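Local coordinates for afamin (Homo sapiens, PDB 6FAK), which carries hydrophobic molecules in body fluids, binds vitamin E and keeps lipidated Wnt proteins soluble and active, at residues H91-V96 and L102-N107. Numbering follows the deposited sequence.
With NAG (2-acetamido-2-deoxy-beta-D-glucopyranose), chain B.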
loop_
_atom_site.group_PDB
_atom_site.type_symbol
_atom_site.label_atom_id
_atom_site.label_comp_id
_atom_site.label_asym_id
_atom_site.label_seq_id
_atom_site.Cartn_x
_atom_site.Cartn_y
_atom_site.Cartn_z
ATOM N N HIS A 91 8.791 22.646 -15.232
ATOM C CA HIS A 91 8.312 21.894 -16.384
ATOM C C HIS A 91 6.793 21.536 -16.280
ATOM O O HIS A 91 6.077 21.512 -17.293
ATOM C CB HIS A 91 9.180 20.649 -16.610
ATOM C CG HIS A 91 9.137 19.653 -15.494
ATOM N ND1 HIS A 91 9.727 19.874 -14.262
ATOM C CD2 HIS A 91 8.578 18.417 -15.424
ATOM C CE1 HIS A 91 9.534 18.817 -13.488
ATOM N NE2 HIS A 91 8.839 17.920 -14.168
ATOM N N CYS A 92 6.291 21.303 -15.067
ATOM C CA CYS A 92 4.824 21.133 -14.870
ATOM C C CYS A 92 4.015 22.416 -15.104
ATOM O O CYS A 92 2.921 22.389 -15.664
ATOM C CB CYS A 92 4.520 20.566 -13.481
ATOM S SG CYS A 92 5.292 18.967 -13.200
ATOM N N CYS A 93 4.548 23.541 -14.681
ATOM C CA CYS A 93 3.856 24.792 -14.827
ATOM C C CYS A 93 3.874 25.336 -16.257
ATOM O O CYS A 93 3.018 26.143 -16.596
ATOM C CB CYS A 93 4.416 25.826 -13.832
ATOM S SG CYS A 93 4.182 25.327 -12.129
ATOM N N SER A 94 4.839 24.892 -17.067
ATOM C CA SER A 94 4.906 25.192 -18.508
ATOM C C SER A 94 3.844 24.450 -19.341
ATOM O O SER A 94 3.709 24.741 -20.517
ATOM C CB SER A 94 6.272 24.787 -19.079
ATOM O OG SER A 94 7.320 25.275 -18.276
ATOM N N LYS A 95 3.142 23.481 -18.731
ATOM C CA LYS A 95 1.986 22.803 -19.324
ATOM C C LYS A 95 0.749 23.335 -18.654
ATOM O O LYS A 95 0.824 23.977 -17.621
ATOM C CB LYS A 95 2.070 21.290 -19.068
ATOM C CG LYS A 95 3.296 20.639 -19.681
ATOM C CD LYS A 95 3.735 19.402 -18.910
ATOM C CE LYS A 95 5.143 18.969 -19.316
ATOM N NZ LYS A 95 5.167 18.392 -20.696
ATOM N N VAL A 96 -0.400 23.042 -19.238
ATOM C CA VAL A 96 -1.678 23.449 -18.681
ATOM C C VAL A 96 -2.639 22.255 -18.594
ATOM O O VAL A 96 -2.421 21.220 -19.249
ATOM C CB VAL A 96 -2.284 24.603 -19.494
ATOM C CG1 VAL A 96 -1.282 25.754 -19.591
ATOM C CG2 VAL A 96 -2.715 24.137 -20.878
ATOM N N LEU A 102 -0.967 15.666 -15.088
ATOM C CA LEU A 102 -0.191 14.477 -15.274
ATOM C C LEU A 102 1.254 14.701 -14.798
ATOM O O LEU A 102 1.787 13.896 -14.043
ATOM C CB LEU A 102 -0.233 14.030 -16.769
ATOM C CG LEU A 102 0.516 12.738 -17.136
ATOM C CD1 LEU A 102 -0.051 11.545 -16.404
ATOM C CD2 LEU A 102 0.443 12.466 -18.645
ATOM N N CYS A 103 1.839 15.824 -15.213
ATOM C CA CYS A 103 3.162 16.194 -14.772
ATOM C C CYS A 103 3.241 16.276 -13.246
ATOM O O CYS A 103 4.202 15.775 -12.680
ATOM C CB CYS A 103 3.573 17.541 -15.413
ATOM S SG CYS A 103 5.269 18.006 -15.135
ATOM N N PHE A 104 2.249 16.877 -12.603
ATOM C CA PHE A 104 2.202 16.992 -11.132
ATOM C C PHE A 104 2.161 15.606 -10.431
ATOM O O PHE A 104 2.859 15.368 -9.436
ATOM C CB PHE A 104 1.049 17.892 -10.670
ATOM C CG PHE A 104 1.462 19.311 -10.444
ATOM C CD1 PHE A 104 2.277 19.643 -9.365
ATOM C CD2 PHE A 104 1.120 20.306 -11.334
ATOM C CE1 PHE A 104 2.675 20.969 -9.161
ATOM C CE2 PHE A 104 1.509 21.635 -11.136
ATOM C CZ PHE A 104 2.275 21.974 -10.044
ATOM N N PHE A 105 1.351 14.717 -10.997
ATOM C CA PHE A 105 1.303 13.341 -10.578
ATOM C C PHE A 105 2.650 12.621 -10.690
ATOM O O PHE A 105 3.049 11.928 -9.753
ATOM C CB PHE A 105 0.206 12.598 -11.341
ATOM C CG PHE A 105 0.212 11.132 -11.122
ATOM C CD1 PHE A 105 -0.307 10.597 -9.965
ATOM C CD2 PHE A 105 0.679 10.263 -12.095
ATOM C CE1 PHE A 105 -0.308 9.217 -9.765
ATOM C CE2 PHE A 105 0.680 8.891 -11.892
ATOM C CZ PHE A 105 0.178 8.385 -10.728
ATOM N N TYR A 106 3.319 12.754 -11.846
ATOM C CA TYR A 106 4.649 12.222 -12.027
ATOM C C TYR A 106 5.727 12.849 -11.132
ATOM O O TYR A 106 6.760 12.213 -10.947
ATOM C CB TYR A 106 5.121 12.235 -13.494
ATOM C CG TYR A 106 4.371 11.287 -14.396
ATOM C CD1 TYR A 106 4.125 9.986 -14.005
ATOM C CD2 TYR A 106 3.935 11.675 -15.663
ATOM C CE1 TYR A 106 3.437 9.111 -14.814
ATOM C CE2 TYR A 106 3.244 10.789 -16.493
ATOM C CZ TYR A 106 2.988 9.512 -16.045
ATOM O OH TYR A 106 2.340 8.575 -16.829
ATOM N N ASN A 107 5.494 14.048 -10.616
ATOM C CA ASN A 107 6.412 14.734 -9.721
ATOM C C ASN A 107 6.508 14.118 -8.321
ATOM O O ASN A 107 7.479 14.375 -7.600
ATOM C CB ASN A 107 5.992 16.208 -9.596
ATOM C CG ASN A 107 7.115 17.109 -9.030
ATOM O OD1 ASN A 107 8.175 17.121 -9.580
ATOM N ND2 ASN A 107 6.842 17.862 -7.954
HETATM C C1 NAG B . 3.922 2.966 -17.613
HETATM C C2 NAG B . 3.866 4.218 -18.480
HETATM C C3 NAG B . 2.435 4.484 -18.930
HETATM C C4 NAG B . 1.870 3.246 -19.614
HETATM C C5 NAG B . 2.046 2.004 -18.734
HETATM C C6 NAG B . 1.585 0.746 -19.462
HETATM C C7 NAG B . 5.188 6.289 -18.324
HETATM C C8 NAG B . 5.520 6.119 -19.782
HETATM N N2 NAG B . 4.401 5.362 -17.756
HETATM O O3 NAG B . 2.402 5.600 -19.833
HETATM O O4 NAG B . 0.484 3.452 -19.912
HETATM O O5 NAG B . 3.422 1.848 -18.353
HETATM O O6 NAG B . 2.396 0.530 -20.624
HETATM O O7 NAG B . 5.620 7.234 -17.684
HETATM O O HOH W 1 6.871 15.397 -13.486
#
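Cys92 and Cys103 clasp two successive short helices through a disulfide, SG to SG 2.2 Å with chi3 -73°, and Phe104, His91 and Lys95 are arranged about this bridge. The two sulfurs come to it differently: SG of Cys92 stands beside its own backbone N (chi1 -59°), whereas that of Cys103 swings anti to N (chi1 -172°), reaching across to its partner. The Phe104 ring presents one face to CB of Cys92, a CH-pi contact with CB 4.2 Å from the ring centroid and close to the normal; Cys92 SG lies above the same ring at greater distance. His91 comes to the bridge from another side, its CD2 3.3 Å from Cys103 SG, which meets the imidazole obliquely. Because Cys93 pairs with Cys78 of helix 69-78, the adjacent cysteines form the double-disulfide motif of the albumin family, tying helix 90-93 to helices before and after it in the first albumin domain. Phe104 also touches Gln74 and Cys78, so its ring lies beside both disulfides. A water links the two segments, donating to Cys103 O at 2.8 Å and lying 3.3 Å from His91 NE2, while the methylene CD of Lys95 rests against Cys103 CB.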